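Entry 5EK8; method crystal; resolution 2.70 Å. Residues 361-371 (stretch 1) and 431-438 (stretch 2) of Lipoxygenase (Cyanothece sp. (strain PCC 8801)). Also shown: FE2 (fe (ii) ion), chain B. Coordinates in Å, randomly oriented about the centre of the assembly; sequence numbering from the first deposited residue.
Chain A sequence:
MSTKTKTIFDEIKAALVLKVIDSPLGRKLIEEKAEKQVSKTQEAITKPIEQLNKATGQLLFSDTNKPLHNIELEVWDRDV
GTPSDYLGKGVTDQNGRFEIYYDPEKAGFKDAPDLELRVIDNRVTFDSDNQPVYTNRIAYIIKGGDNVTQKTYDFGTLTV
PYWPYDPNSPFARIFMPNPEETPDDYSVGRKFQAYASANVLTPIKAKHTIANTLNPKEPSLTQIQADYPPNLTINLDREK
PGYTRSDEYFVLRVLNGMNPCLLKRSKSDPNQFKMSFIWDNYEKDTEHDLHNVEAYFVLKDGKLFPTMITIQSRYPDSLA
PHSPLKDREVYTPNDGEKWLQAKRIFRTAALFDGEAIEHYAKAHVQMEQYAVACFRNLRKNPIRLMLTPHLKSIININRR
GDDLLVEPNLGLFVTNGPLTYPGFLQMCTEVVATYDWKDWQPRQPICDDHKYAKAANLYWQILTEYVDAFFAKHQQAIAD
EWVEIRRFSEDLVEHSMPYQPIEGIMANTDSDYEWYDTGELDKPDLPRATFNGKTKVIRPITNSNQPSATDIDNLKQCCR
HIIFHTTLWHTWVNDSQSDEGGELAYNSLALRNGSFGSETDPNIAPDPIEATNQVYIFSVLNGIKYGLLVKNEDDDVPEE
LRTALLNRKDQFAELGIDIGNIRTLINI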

# COMPACT_ATOMS: atom_id res chain seq x y z
N ALA A 361 -1.72 -4.51 -5.99
CA ALA A 361 -1.51 -5.84 -5.44
C ALA A 361 -0.20 -5.95 -4.67
O ALA A 361 -0.20 -6.31 -3.49
CB ALA A 361 -1.55 -6.88 -6.54
N LYS A 362 0.91 -5.66 -5.33
CA LYS A 362 2.24 -5.90 -4.76
C LYS A 362 2.59 -4.94 -3.64
O LYS A 362 3.29 -5.31 -2.69
CB LYS A 362 3.31 -5.82 -5.85
CG LYS A 362 4.70 -6.21 -5.35
CD LYS A 362 5.75 -6.13 -6.45
CE LYS A 362 5.43 -7.07 -7.59
NZ LYS A 362 6.53 -7.13 -8.59
N ALA A 363 2.13 -3.70 -3.73
CA ALA A 363 2.48 -2.71 -2.71
C ALA A 363 1.43 -2.63 -1.61
O ALA A 363 1.73 -2.89 -0.45
CB ALA A 363 2.69 -1.35 -3.34
N HIS A 364 0.20 -2.28 -1.97
CA HIS A 364 -0.84 -2.04 -0.98
C HIS A 364 -1.26 -3.30 -0.24
O HIS A 364 -1.05 -3.43 0.98
CB HIS A 364 -2.06 -1.41 -1.64
CG HIS A 364 -1.85 0.01 -2.06
ND1 HIS A 364 -2.25 1.09 -1.29
CD2 HIS A 364 -1.29 0.54 -3.17
CE1 HIS A 364 -1.94 2.21 -1.91
NE2 HIS A 364 -1.36 1.91 -3.05
N VAL A 365 -1.87 -4.21 -0.98
CA VAL A 365 -2.40 -5.43 -0.40
C VAL A 365 -1.33 -6.24 0.31
O VAL A 365 -1.54 -6.67 1.45
CB VAL A 365 -3.07 -6.30 -1.47
CG1 VAL A 365 -3.65 -7.56 -0.83
CG2 VAL A 365 -4.15 -5.50 -2.19
N GLN A 366 -0.19 -6.45 -0.33
CA GLN A 366 0.84 -7.29 0.26
C GLN A 366 1.36 -6.71 1.57
O GLN A 366 1.74 -7.45 2.48
CB GLN A 366 2.00 -7.51 -0.71
CG GLN A 366 2.98 -8.56 -0.20
CD GLN A 366 4.29 -8.60 -0.97
OE1 GLN A 366 5.23 -9.31 -0.58
NE2 GLN A 366 4.37 -7.85 -2.07
N MET A 367 1.37 -5.38 1.69
CA MET A 367 1.93 -4.75 2.87
C MET A 367 0.90 -4.54 3.98
O MET A 367 1.27 -4.41 5.16
CB MET A 367 2.58 -3.41 2.51
CG MET A 367 3.87 -3.53 1.69
SD MET A 367 5.19 -4.44 2.52
CE MET A 367 5.12 -6.02 1.69
N GLU A 368 -0.39 -4.53 3.63
CA GLU A 368 -1.41 -4.36 4.66
C GLU A 368 -1.36 -5.48 5.70
O GLU A 368 -1.58 -5.24 6.89
CB GLU A 368 -2.82 -4.28 4.05
CG GLU A 368 -3.92 -4.28 5.12
CD GLU A 368 -5.18 -3.54 4.71
OE1 GLU A 368 -6.06 -3.36 5.58
OE2 GLU A 368 -5.29 -3.14 3.54
N GLN A 369 -1.06 -6.70 5.27
CA GLN A 369 -1.02 -7.85 6.17
C GLN A 369 0.09 -7.68 7.21
O GLN A 369 -0.10 -7.95 8.41
CB GLN A 369 -0.85 -9.16 5.39
CG GLN A 369 0.47 -9.33 4.65
CD GLN A 369 0.47 -10.53 3.71
OE1 GLN A 369 -0.16 -11.56 3.99
NE2 GLN A 369 1.18 -10.41 2.59
N TYR A 370 1.23 -7.19 6.74
CA TYR A 370 2.35 -6.91 7.61
C TYR A 370 2.01 -5.77 8.56
O TYR A 370 2.41 -5.79 9.72
CB TYR A 370 3.59 -6.56 6.81
CG TYR A 370 4.15 -7.72 6.04
CD1 TYR A 370 4.83 -8.75 6.69
CD2 TYR A 370 3.99 -7.80 4.67
CE1 TYR A 370 5.35 -9.82 5.99
CE2 TYR A 370 4.50 -8.86 3.95
CZ TYR A 370 5.17 -9.87 4.62
OH TYR A 370 5.68 -10.92 3.89
N ALA A 371 1.27 -4.79 8.06
CA ALA A 371 0.82 -3.69 8.91
C ALA A 371 -0.04 -4.20 10.06
O ALA A 371 0.30 -4.00 11.24
CB ALA A 371 0.05 -2.66 8.10
N VAL A 431 -1.68 -13.03 -7.84
CA VAL A 431 -0.29 -12.72 -7.50
C VAL A 431 -0.03 -12.65 -5.98
O VAL A 431 1.05 -13.01 -5.52
CB VAL A 431 0.18 -11.42 -8.15
CG1 VAL A 431 0.32 -11.62 -9.65
CG2 VAL A 431 -0.77 -10.27 -7.84
N VAL A 432 -1.02 -12.21 -5.20
CA VAL A 432 -0.80 -12.06 -3.76
C VAL A 432 -0.72 -13.44 -3.11
O VAL A 432 -0.07 -13.62 -2.08
CB VAL A 432 -1.91 -11.19 -3.09
CG1 VAL A 432 -1.77 -11.20 -1.57
CG2 VAL A 432 -1.84 -9.75 -3.60
N ALA A 433 -1.34 -14.44 -3.74
CA ALA A 433 -1.24 -15.81 -3.24
C ALA A 433 0.17 -16.39 -3.38
O ALA A 433 0.40 -17.53 -2.96
CB ALA A 433 -2.25 -16.70 -3.95
N THR A 434 1.10 -15.63 -3.94
CA THR A 434 2.47 -16.11 -4.14
C THR A 434 3.54 -15.24 -3.50
O THR A 434 4.72 -15.58 -3.52
CB THR A 434 2.80 -16.22 -5.64
OG1 THR A 434 3.07 -14.92 -6.17
CG2 THR A 434 1.65 -16.85 -6.41
N TYR A 435 3.14 -14.10 -2.93
CA TYR A 435 4.11 -13.14 -2.39
C TYR A 435 4.57 -13.50 -0.99
O TYR A 435 3.77 -13.53 -0.06
CB TYR A 435 3.53 -11.73 -2.39
CG TYR A 435 3.36 -11.12 -3.77
CD1 TYR A 435 4.19 -11.48 -4.82
CD2 TYR A 435 2.36 -10.18 -4.02
CE1 TYR A 435 4.04 -10.93 -6.08
CE2 TYR A 435 2.20 -9.61 -5.28
CZ TYR A 435 3.04 -10.00 -6.31
OH TYR A 435 2.90 -9.46 -7.56
N ASP A 436 5.87 -13.77 -0.85
CA ASP A 436 6.45 -14.05 0.46
C ASP A 436 7.74 -13.24 0.65
O ASP A 436 8.30 -12.72 -0.31
CB ASP A 436 6.72 -15.55 0.62
CG ASP A 436 7.29 -15.91 1.98
OD1 ASP A 436 6.61 -15.66 3.00
OD2 ASP A 436 8.43 -16.42 2.04
N TRP A 437 8.20 -13.14 1.90
CA TRP A 437 9.38 -12.35 2.23
C TRP A 437 10.71 -13.10 2.08
O TRP A 437 11.75 -12.48 1.91
CB TRP A 437 9.27 -11.84 3.67
CG TRP A 437 8.98 -12.93 4.66
CD1 TRP A 437 7.76 -13.33 5.10
CD2 TRP A 437 9.94 -13.76 5.33
NE1 TRP A 437 7.89 -14.35 6.00
CE2 TRP A 437 9.22 -14.64 6.16
CE3 TRP A 437 11.33 -13.84 5.30
CZ2 TRP A 437 9.85 -15.60 6.96
CZ3 TRP A 437 11.96 -14.80 6.10
CH2 TRP A 437 11.21 -15.66 6.91
N LYS A 438 10.66 -14.43 2.14
CA LYS A 438 11.89 -15.22 2.24
C LYS A 438 12.70 -15.27 0.96
O LYS A 438 12.16 -15.45 -0.13
CB LYS A 438 11.56 -16.65 2.70
CG LYS A 438 12.75 -17.35 3.34
CD LYS A 438 12.39 -18.70 3.91
CE LYS A 438 13.52 -19.26 4.76
NZ LYS A 438 13.20 -20.62 5.28
FE FE2 B . -0.37 3.99 -3.95
O HOH W 1 6.91 -11.39 -2.63
O HOH W 2 4.43 -11.12 1.42
O HOH W 3 0.80 -12.46 0.33

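What backbone shapes meet here? Residues 361-371 are a length of helix, with a wider pi-type turn at 361-365 in which Gln 366 N donates to Ala 361 O at 3.2 Å. The second stretch leaves a helix at Val 432 and enters a type I turn from Val 432 to Tyr 435; Thr 434 OG1 donates back to Val 431 O at 2.9 Å, just ahead of the turn. The backbones come nearest at Gln 366 and Val 432, whose CA atoms lie 6.5 Å apart.

What packs at the apolar end? Val 432 CG2 lies 4.1 Å from Ala 361 CB and 4.0 Å from Val 365 CG1, while Val 431 CG2 reaches Ala 361 CB at 3.7 Å. Both valines meet the short side chain of Ala 361, and their side chains, purely hydrocarbon, bring no polar group into this buried patch.

How does Tyr 435 fit against the helix? Tyr 435, with chi1 in the m well, lies along the first turn and has the largest covered area of any residue here. The backbone of Ala 361 meets the ring edge, and Lys 362 CE lies 3.5 Å from Tyr 435 OH. Gln 366, extended with chi1 and chi2 both t, turns its amide so that NE2 donates to Lys 362 O at 2.8 Å, while OE1 sits 3.5 Å from Tyr 435 CB.

What joins the polar groups, given that no direct hydrogen bond crosses? Water does. Water 2 donates to Gln 366 OE1 at 2.8 Å and weakly to Tyr 435 O at 2.9 Å, and is hydrogen-bonded to Tyr 370 OH at 2.8 Å. Water 3 accepts from Gln 369 NE2 at 3.1 Å and donates to Val 432 O at 2.8 Å. Beyond them, Tyr 370 OH meets the edge of the indole, 3.4 Å from Trp 437 CD1.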